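Local structure of reticulocyte binding protein (3FAW) at residues D440-L445 and D452-D457; Y129-N134 and S434-V439. The protein probably hydrolyses alpha-1,6-glucosidic linkages in pullulan and related branched alpha-glucans, acting as a secreted, cell-wall-attached streptococcal pullulanase. All coordinates share one frame; numbering follows the deposited sequence.

Interaction 1: D440-L445 and D452-D457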
ATOM      1  N   ASP A 440      -7.272  11.166   9.778  1.00 14.98           N
ATOM      2  CA  ASP A 440      -6.423  11.761  10.820  1.00 15.70           C
ATOM      3  C   ASP A 440      -4.990  11.228  10.782  1.00 15.10           C
ATOM      4  O   ASP A 440      -4.049  11.984  11.017  1.00 15.89           O
ATOM      5  CB  ASP A 440      -6.994  11.532  12.226  1.00 15.73           C
ATOM      6  CG  ASP A 440      -8.335  12.211  12.445  1.00 17.00           C
ATOM      7  OD1 ASP A 440      -8.655  13.209  11.760  1.00 15.85           O
ATOM      8  OD2 ASP A 440      -9.077  11.727  13.322  1.00 19.93           O
ATOM      9  N   SER A 441      -4.824   9.934  10.507  1.00 13.57           N
ATOM     10  CA  SER A 441      -3.485   9.347  10.391  1.00 14.29           C
ATOM     11  C   SER A 441      -2.748   9.872   9.156  1.00 13.30           C
ATOM     12  O   SER A 441      -1.555  10.161   9.220  1.00 13.34           O
ATOM     13  CB  SER A 441      -3.540   7.814  10.382  1.00 14.11           C
ATOM     14  OG  SER A 441      -4.566   7.335   9.535  1.00 16.43           O
ATOM     15  N   ILE A 442      -3.464  10.017   8.044  1.00 12.24           N
ATOM     16  CA  ILE A 442      -2.883  10.609   6.838  1.00 11.33           C
ATOM     17  C   ILE A 442      -2.445  12.056   7.102  1.00 10.88           C
ATOM     18  O   ILE A 442      -1.370  12.469   6.670  1.00 11.56           O
ATOM     19  CB  ILE A 442      -3.861  10.548   5.637  1.00 11.30           C
ATOM     20  CG1 ILE A 442      -4.025   9.102   5.144  1.00 10.71           C
ATOM     21  CG2 ILE A 442      -3.374  11.443   4.495  1.00 10.93           C
ATOM     22  CD1 ILE A 442      -2.837   8.552   4.357  1.00  7.20           C
ATOM     23  N   LYS A 443      -3.265  12.817   7.823  1.00 11.31           N
ATOM     24  CA  LYS A 443      -2.921  14.200   8.182  1.00 12.24           C
ATOM     25  C   LYS A 443      -1.739  14.270   9.148  1.00 11.80           C
ATOM     26  O   LYS A 443      -0.873  15.141   9.020  1.00 13.20           O
ATOM     27  CB  LYS A 443      -4.120  14.910   8.818  1.00 13.50           C
ATOM     28  CG  LYS A 443      -5.229  15.287   7.848  1.00 12.42           C
ATOM     29  CD  LYS A 443      -6.491  15.697   8.593  1.00 13.61           C
ATOM     30  CE  LYS A 443      -6.338  17.043   9.288  1.00 14.96           C
ATOM     31  NZ  LYS A 443      -7.428  17.275  10.270  1.00 17.45           N
ATOM     32  N   TYR A 444      -1.719  13.366  10.121  1.00 11.42           N
ATOM     33  CA  TYR A 444      -0.626  13.303  11.093  1.00 11.02           C
ATOM     34  C   TYR A 444       0.694  12.934  10.413  1.00 12.09           C
ATOM     35  O   TYR A 444       1.695  13.636  10.573  1.00 11.58           O
ATOM     36  CB  TYR A 444      -0.952  12.315  12.221  1.00 10.86           C
ATOM     37  CG  TYR A 444       0.240  11.955  13.088  1.00 10.85           C
ATOM     38  CD1 TYR A 444       0.734  12.843  14.041  1.00 12.37           C
ATOM     39  CD2 TYR A 444       0.878  10.729  12.945  1.00  9.77           C
ATOM     40  CE1 TYR A 444       1.836  12.507  14.836  1.00 14.38           C
ATOM     41  CE2 TYR A 444       1.972  10.387  13.730  1.00 11.47           C
ATOM     42  CZ  TYR A 444       2.451  11.274  14.668  1.00 12.95           C
ATOM     43  OH  TYR A 444       3.543  10.916  15.441  1.00 13.13           O
ATOM     44  N   LEU A 445       0.688  11.848   9.644  1.00 10.39           N
ATOM     45  CA  LEU A 445       1.887  11.429   8.918  1.00 11.81           C
ATOM     46  C   LEU A 445       2.389  12.518   7.967  1.00 12.17           C
ATOM     47  O   LEU A 445       3.593  12.767   7.894  1.00 11.46           O
ATOM     48  CB  LEU A 445       1.640  10.121   8.159  1.00 11.91           C
ATOM     49  CG  LEU A 445       1.380   8.902   9.058  1.00 14.04           C
ATOM     50  CD1 LEU A 445       0.874   7.699   8.248  1.00 12.65           C
ATOM     51  CD2 LEU A 445       2.626   8.541   9.864  1.00 12.56           C
ATOM     52  N   ASP A 452       5.609  13.002   1.469  1.00 10.53           N
ATOM     53  CA  ASP A 452       5.341  13.611   0.166  1.00 10.04           C
ATOM     54  C   ASP A 452       4.292  12.856  -0.648  1.00 10.08           C
ATOM     55  O   ASP A 452       3.848  13.339  -1.687  1.00 11.01           O
ATOM     56  CB  ASP A 452       6.638  13.722  -0.619  1.00 10.10           C
ATOM     57  CG  ASP A 452       7.701  14.467   0.149  1.00 11.10           C
ATOM     58  OD1 ASP A 452       7.572  15.703   0.289  1.00 10.62           O
ATOM     59  OD2 ASP A 452       8.649  13.810   0.629  1.00 15.52           O
ATOM     60  N   GLY A 453       3.900  11.679  -0.174  1.00  9.44           N
ATOM     61  CA  GLY A 453       2.882  10.887  -0.843  1.00 10.26           C
ATOM     62  C   GLY A 453       2.529   9.629  -0.084  1.00  9.85           C
ATOM     63  O   GLY A 453       3.189   9.285   0.894  1.00 10.06           O
ATOM     64  N   PHE A 454       1.484   8.945  -0.544  1.00 10.47           N
ATOM     65  CA  PHE A 454       1.007   7.712   0.085  1.00 10.68           C
ATOM     66  C   PHE A 454       0.618   6.675  -0.963  1.00 10.77           C
ATOM     67  O   PHE A 454       0.091   7.028  -2.029  1.00  8.96           O
ATOM     68  CB  PHE A 454      -0.207   8.003   0.981  1.00 10.58           C
ATOM     69  CG  PHE A 454       0.109   8.868   2.166  1.00 11.62           C
ATOM     70  CD1 PHE A 454       0.572   8.305   3.351  1.00 11.98           C
ATOM     71  CD2 PHE A 454      -0.047  10.245   2.095  1.00 12.48           C
ATOM     72  CE1 PHE A 454       0.869   9.104   4.444  1.00  9.82           C
ATOM     73  CE2 PHE A 454       0.252  11.047   3.177  1.00 11.72           C
ATOM     74  CZ  PHE A 454       0.714  10.479   4.355  1.00  8.32           C
ATOM     75  N   ARG A 455       0.878   5.404  -0.656  1.00 10.93           N
ATOM     76  CA  ARG A 455       0.401   4.277  -1.467  1.00 11.10           C
ATOM     77  C   ARG A 455      -0.595   3.450  -0.667  1.00  9.29           C
ATOM     78  O   ARG A 455      -0.264   2.956   0.402  1.00  7.88           O
ATOM     79  CB  ARG A 455       1.546   3.359  -1.922  1.00 12.75           C
ATOM     80  CG  ARG A 455       1.121   2.409  -3.048  1.00 15.19           C
ATOM     81  CD  ARG A 455       1.602   0.972  -2.928  1.00 23.44           C
ATOM     82  NE  ARG A 455       0.993   0.232  -1.831  1.00 25.05           N
ATOM     83  CZ  ARG A 455       0.785  -1.089  -1.808  1.00 21.84           C
ATOM     84  NH1 ARG A 455       1.100  -1.876  -2.828  1.00 22.42           N
ATOM     85  NH2 ARG A 455       0.230  -1.633  -0.742  1.00 16.78           N
ATOM     86  N   PHE A 456      -1.804   3.284  -1.197  1.00 10.71           N
ATOM     87  CA  PHE A 456      -2.853   2.542  -0.502  1.00 11.28           C
ATOM     88  C   PHE A 456      -2.899   1.068  -0.919  1.00 10.60           C
ATOM     89  O   PHE A 456      -3.042   0.744  -2.093  1.00  8.59           O
ATOM     90  CB  PHE A 456      -4.221   3.179  -0.743  1.00 12.79           C
ATOM     91  CG  PHE A 456      -4.411   4.504  -0.050  1.00 14.13           C
ATOM     92  CD1 PHE A 456      -4.788   4.554   1.285  1.00 17.43           C
ATOM     93  CD2 PHE A 456      -4.235   5.700  -0.739  1.00 14.82           C
ATOM     94  CE1 PHE A 456      -4.972   5.777   1.925  1.00 16.99           C
ATOM     95  CE2 PHE A 456      -4.417   6.921  -0.108  1.00 12.87           C
ATOM     96  CZ  PHE A 456      -4.785   6.963   1.223  1.00 16.85           C
ATOM     97  N   ASP A 457      -2.773   0.188   0.071  1.00 10.56           N
ATOM     98  CA  ASP A 457      -2.911  -1.243  -0.129  1.00 10.72           C
ATOM     99  C   ASP A 457      -4.393  -1.566  -0.311  1.00 11.97           C
ATOM    100  O   ASP A 457      -5.240  -1.078   0.447  1.00 11.33           O
ATOM    101  CB  ASP A 457      -2.346  -1.998   1.078  1.00 10.55           C
ATOM    102  CG  ASP A 457      -2.170  -3.481   0.812  1.00 11.63           C
ATOM    103  OD1 ASP A 457      -1.311  -3.862  -0.014  1.00 11.85           O
ATOM    104  OD2 ASP A 457      -2.892  -4.270   1.443  1.00 15.74           O
TER

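Interaction 2: Y129-N134 and S434-V439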
ATOM      1  N   TYR A 129     -23.072   9.952  18.452  1.00 14.99           N
ATOM      2  CA  TYR A 129     -21.731   9.966  19.053  1.00 15.08           C
ATOM      3  C   TYR A 129     -20.591  10.464  18.164  1.00 14.84           C
ATOM      4  O   TYR A 129     -19.475  10.620  18.654  1.00 13.63           O
ATOM      5  CB  TYR A 129     -21.378   8.569  19.571  1.00 14.99           C
ATOM      6  CG  TYR A 129     -22.492   7.909  20.352  1.00 14.13           C
ATOM      7  CD1 TYR A 129     -23.062   8.536  21.452  1.00 12.14           C
ATOM      8  CD2 TYR A 129     -22.973   6.652  19.990  1.00 13.42           C
ATOM      9  CE1 TYR A 129     -24.091   7.938  22.169  1.00 14.13           C
ATOM     10  CE2 TYR A 129     -23.993   6.045  20.699  1.00 11.95           C
ATOM     11  CZ  TYR A 129     -24.549   6.693  21.788  1.00 14.85           C
ATOM     12  OH  TYR A 129     -25.565   6.098  22.497  1.00 15.98           O
ATOM     13  N   ALA A 130     -20.850  10.717  16.879  1.00 15.83           N
ATOM     14  CA  ALA A 130     -19.806  11.226  15.986  1.00 15.38           C
ATOM     15  C   ALA A 130     -19.118  12.423  16.642  1.00 15.00           C
ATOM     16  O   ALA A 130     -19.780  13.363  17.076  1.00 15.20           O
ATOM     17  CB  ALA A 130     -20.384  11.612  14.631  1.00 16.82           C
ATOM     18  N   TYR A 131     -17.791  12.360  16.727  1.00 15.01           N
ATOM     19  CA  TYR A 131     -17.003  13.315  17.498  1.00 14.06           C
ATOM     20  C   TYR A 131     -15.940  13.936  16.609  1.00 14.30           C
ATOM     21  O   TYR A 131     -15.331  13.244  15.798  1.00 13.09           O
ATOM     22  CB  TYR A 131     -16.357  12.590  18.680  1.00 14.12           C
ATOM     23  CG  TYR A 131     -15.594  13.468  19.650  1.00 12.26           C
ATOM     24  CD1 TYR A 131     -16.247  14.433  20.410  1.00 15.64           C
ATOM     25  CD2 TYR A 131     -14.222  13.305  19.834  1.00 14.11           C
ATOM     26  CE1 TYR A 131     -15.547  15.229  21.315  1.00 16.38           C
ATOM     27  CE2 TYR A 131     -13.513  14.091  20.734  1.00 14.29           C
ATOM     28  CZ  TYR A 131     -14.179  15.050  21.471  1.00 14.07           C
ATOM     29  OH  TYR A 131     -13.477  15.828  22.359  1.00 12.52           O
ATOM     30  N   SER A 132     -15.731  15.243  16.763  1.00 14.91           N
ATOM     31  CA  SER A 132     -14.753  15.983  15.961  1.00 15.88           C
ATOM     32  C   SER A 132     -13.572  16.535  16.776  1.00 15.90           C
ATOM     33  O   SER A 132     -12.683  17.168  16.216  1.00 17.11           O
ATOM     34  CB  SER A 132     -15.453  17.134  15.228  1.00 17.30           C
ATOM     35  OG  SER A 132     -16.481  16.650  14.382  0.10 15.48           O
ATOM     36  N   GLY A 133     -13.552  16.287  18.084  1.00 15.87           N
ATOM     37  CA  GLY A 133     -12.484  16.803  18.946  1.00 15.05           C
ATOM     38  C   GLY A 133     -11.220  15.961  18.913  1.00 14.76           C
ATOM     39  O   GLY A 133     -11.128  14.992  18.167  1.00 13.25           O
ATOM     40  N   ASN A 134     -10.241  16.330  19.734  1.00 13.47           N
ATOM     41  CA  ASN A 134      -8.969  15.618  19.780  1.00 14.41           C
ATOM     42  C   ASN A 134      -9.116  14.223  20.386  1.00 13.66           C
ATOM     43  O   ASN A 134      -9.831  14.033  21.368  1.00 12.03           O
ATOM     44  CB  ASN A 134      -7.925  16.421  20.569  1.00 16.10           C
ATOM     45  CG  ASN A 134      -6.523  15.844  20.445  0.10 14.79           C
ATOM     46  OD1 ASN A 134      -5.868  15.555  21.448  0.10 14.57           O
ATOM     47  ND2 ASN A 134      -6.058  15.670  19.213  0.10 15.18           N
ATOM     48  N   SER A 434     -14.349   5.653  11.918  1.00 13.17           N
ATOM     49  CA  SER A 434     -13.436   4.821  11.128  1.00 12.35           C
ATOM     50  C   SER A 434     -12.808   5.654  10.008  1.00 13.36           C
ATOM     51  O   SER A 434     -11.619   5.518   9.712  1.00 11.05           O
ATOM     52  CB  SER A 434     -14.172   3.628  10.523  1.00 13.27           C
ATOM     53  OG  SER A 434     -14.660   2.757  11.529  1.00 11.05           O
ATOM     54  N   ARG A 435     -13.616   6.505   9.375  1.00 14.11           N
ATOM     55  CA  ARG A 435     -13.101   7.462   8.401  1.00 15.03           C
ATOM     56  C   ARG A 435     -12.107   8.427   9.056  1.00 14.85           C
ATOM     57  O   ARG A 435     -11.080   8.748   8.466  1.00 15.48           O
ATOM     58  CB  ARG A 435     -14.238   8.239   7.736  1.00 15.05           C
ATOM     59  CG  ARG A 435     -13.773   9.133   6.592  1.00 14.02           C
ATOM     60  CD  ARG A 435     -14.952   9.759   5.874  1.00 18.28           C
ATOM     61  NE  ARG A 435     -15.670   8.794   5.044  1.00 18.36           N
ATOM     62  CZ  ARG A 435     -16.748   9.083   4.319  1.00 20.81           C
ATOM     63  NH1 ARG A 435     -17.256  10.312   4.313  1.00 18.27           N
ATOM     64  NH2 ARG A 435     -17.326   8.133   3.596  1.00 19.97           N
ATOM     65  N   ARG A 436     -12.407   8.871  10.276  1.00 16.04           N
ATOM     66  CA  ARG A 436     -11.478   9.719  11.038  1.00 15.15           C
ATOM     67  C   ARG A 436     -10.108   9.069  11.241  1.00 15.63           C
ATOM     68  O   ARG A 436      -9.076   9.732  11.090  1.00 15.07           O
ATOM     69  CB  ARG A 436     -12.060  10.094  12.406  1.00 15.37           C
ATOM     70  CG  ARG A 436     -12.959  11.325  12.398  1.00 12.59           C
ATOM     71  CD  ARG A 436     -13.043  11.946  13.786  1.00 13.43           C
ATOM     72  NE  ARG A 436     -11.749  12.482  14.219  1.00 12.44           N
ATOM     73  CZ  ARG A 436     -11.494  12.970  15.432  1.00 10.90           C
ATOM     74  NH1 ARG A 436     -12.435  13.005  16.364  1.00 10.54           N
ATOM     75  NH2 ARG A 436     -10.283  13.439  15.711  1.00 10.46           N
ATOM     76  N   VAL A 437     -10.096   7.780  11.576  1.00 14.34           N
ATOM     77  CA  VAL A 437      -8.842   7.054  11.791  1.00 14.09           C
ATOM     78  C   VAL A 437      -7.941   7.117  10.553  1.00 13.43           C
ATOM     79  O   VAL A 437      -6.749   7.400  10.660  1.00 11.40           O
ATOM     80  CB  VAL A 437      -9.089   5.571  12.162  1.00 14.81           C
ATOM     81  CG1 VAL A 437      -7.785   4.781  12.101  1.00 11.21           C
ATOM     82  CG2 VAL A 437      -9.730   5.462  13.540  1.00 11.41           C
ATOM     83  N   LEU A 438      -8.528   6.860   9.386  1.00 13.20           N
ATOM     84  CA  LEU A 438      -7.805   6.918   8.114  1.00 13.84           C
ATOM     85  C   LEU A 438      -7.318   8.336   7.809  1.00 13.73           C
ATOM     86  O   LEU A 438      -6.128   8.553   7.570  1.00 13.70           O
ATOM     87  CB  LEU A 438      -8.697   6.407   6.973  1.00 14.35           C
ATOM     88  CG  LEU A 438      -8.094   6.327   5.564  1.00 12.40           C
ATOM     89  CD1 LEU A 438      -8.830   5.293   4.715  1.00 13.07           C
ATOM     90  CD2 LEU A 438      -8.104   7.690   4.863  1.00 12.97           C
ATOM     91  N   VAL A 439      -8.244   9.290   7.831  1.00 13.64           N
ATOM     92  CA  VAL A 439      -7.951  10.680   7.470  1.00 14.55           C
ATOM     93  C   VAL A 439      -7.028  11.374   8.484  1.00 14.39           C
ATOM     94  O   VAL A 439      -6.099  12.083   8.089  1.00 14.56           O
ATOM     95  CB  VAL A 439      -9.259  11.493   7.263  1.00 13.75           C
ATOM     96  CG1 VAL A 439      -8.963  12.960   6.997  1.00 15.56           C
ATOM     97  CG2 VAL A 439     -10.067  10.906   6.114  1.00 12.98           C
TER

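Interaction 1: D440-L445 and D452-D457
Ile442 of helix 432-449 lies over the ring of Phe454 on strand 453-456, where this helix covers the outside of the catalytic (beta/alpha)8, or TIM, barrel. The strand is the fourth of eight in barrel order, and the helix directly precedes it in sequence; it is the helix of the beta-alpha-beta crossover from strand 385-390. The two short axes come within 10.3 Å and their directions differ by 145°, so helix and strand run roughly antiparallel.

The evidence for a face-on contact is the position of Ile442 CD1. It sits over the centre of the Phe454 ring, 3.6 Å from the centroid and close to the ring normal, which makes a CH-pi contact. Two successive turns of the same sense, chi1 -70° and chi2 -75°, fold the CD1 arm onto the face, while the other branch, CG2, lies over the same face, displaced toward Phe454 CE2 (3.9 Å).

Leu445, one helical turn on, approaches differently: its CB lies in the ring plane, 3.9 Å from Phe454 CE1. The Phe454 ring is therefore covered on one face by Ile442 and met at its edge by Leu445. Leu388, Val390 and Met483 of the two adjacent strands add to this apolar layer. Arg455 leaves the opposite side of the strand, forming salt bridges with Asp457 and Asp389. No hydrogen bond crosses between helix and strand; the second aromatic is reached by the same methyl, with Ile442 CD1 standing 4.0 Å from Phe456 CZ.

Interaction 2: Y129-N134 and S434-V439
This is a polar surface contact between domains: one arginine of barrel helix 432-449 reaches main-chain carbonyls in the loop that joins helix 122-129 to strand 136-139, the strand that opens the beta domain of carbohydrate-binding-module type. The segments, about 300 residues apart in sequence, bury 137 Å² between them.

Both end nitrogens of Arg436 donate to a single acceptor: NH1 and NH2 each lie 3.0 Å from Gly133 O, an end-on, two-nitrogen grip. NH1 also donates to Tyr131 O at 3.0 Å, but from above that carbonyl, 56° out of its plane, whereas its bond to Gly133 O lies in the carbonyl plane. All three bonds are bent. A bend at chi3 (66°) turns the guanidinium so that both oxygens sit near its edge, slightly tilted from its plane.

NE, with NH2 beside it, faces Asp440 OD2 on the same helix; NE forms the salt bridge, which would limit rotation of the group. The Tyr131 ring is not stacked on the guanidinium: the planes stand 38° apart, and Tyr131 CD2 is 3.9 Å from NH1, near the guanidinium plane. Gly133 N instead covers one face of that ring, 3.4 Å above its plane. Such a placement, a beta domain beside the barrel on its N-terminal side in sequence, fits the CBM48-containing pullulanases and isoamylases of the alpha-amylase family.

How the interactions relate
Both contacts use helix 432-449, in adjoining segments: interaction 2 takes residues 434-439, and interaction 1 continues with 440-445. Their centres lie 15 Å apart, at about 22 Å and 10 Å from the centre of the chain, so the helix spans from a surface interface between domains to the buried barrel wall. The direct tie is a salt bridge spanning one helical turn, with Arg436 NE 2.9 Å from Asp440 OD2, although Asp440 takes no part in the packing against the strand. Strand 453-456 leads to Asp457, at the C-terminal end of the barrel strands, the side on which alpha-amylase family enzymes carry their active site.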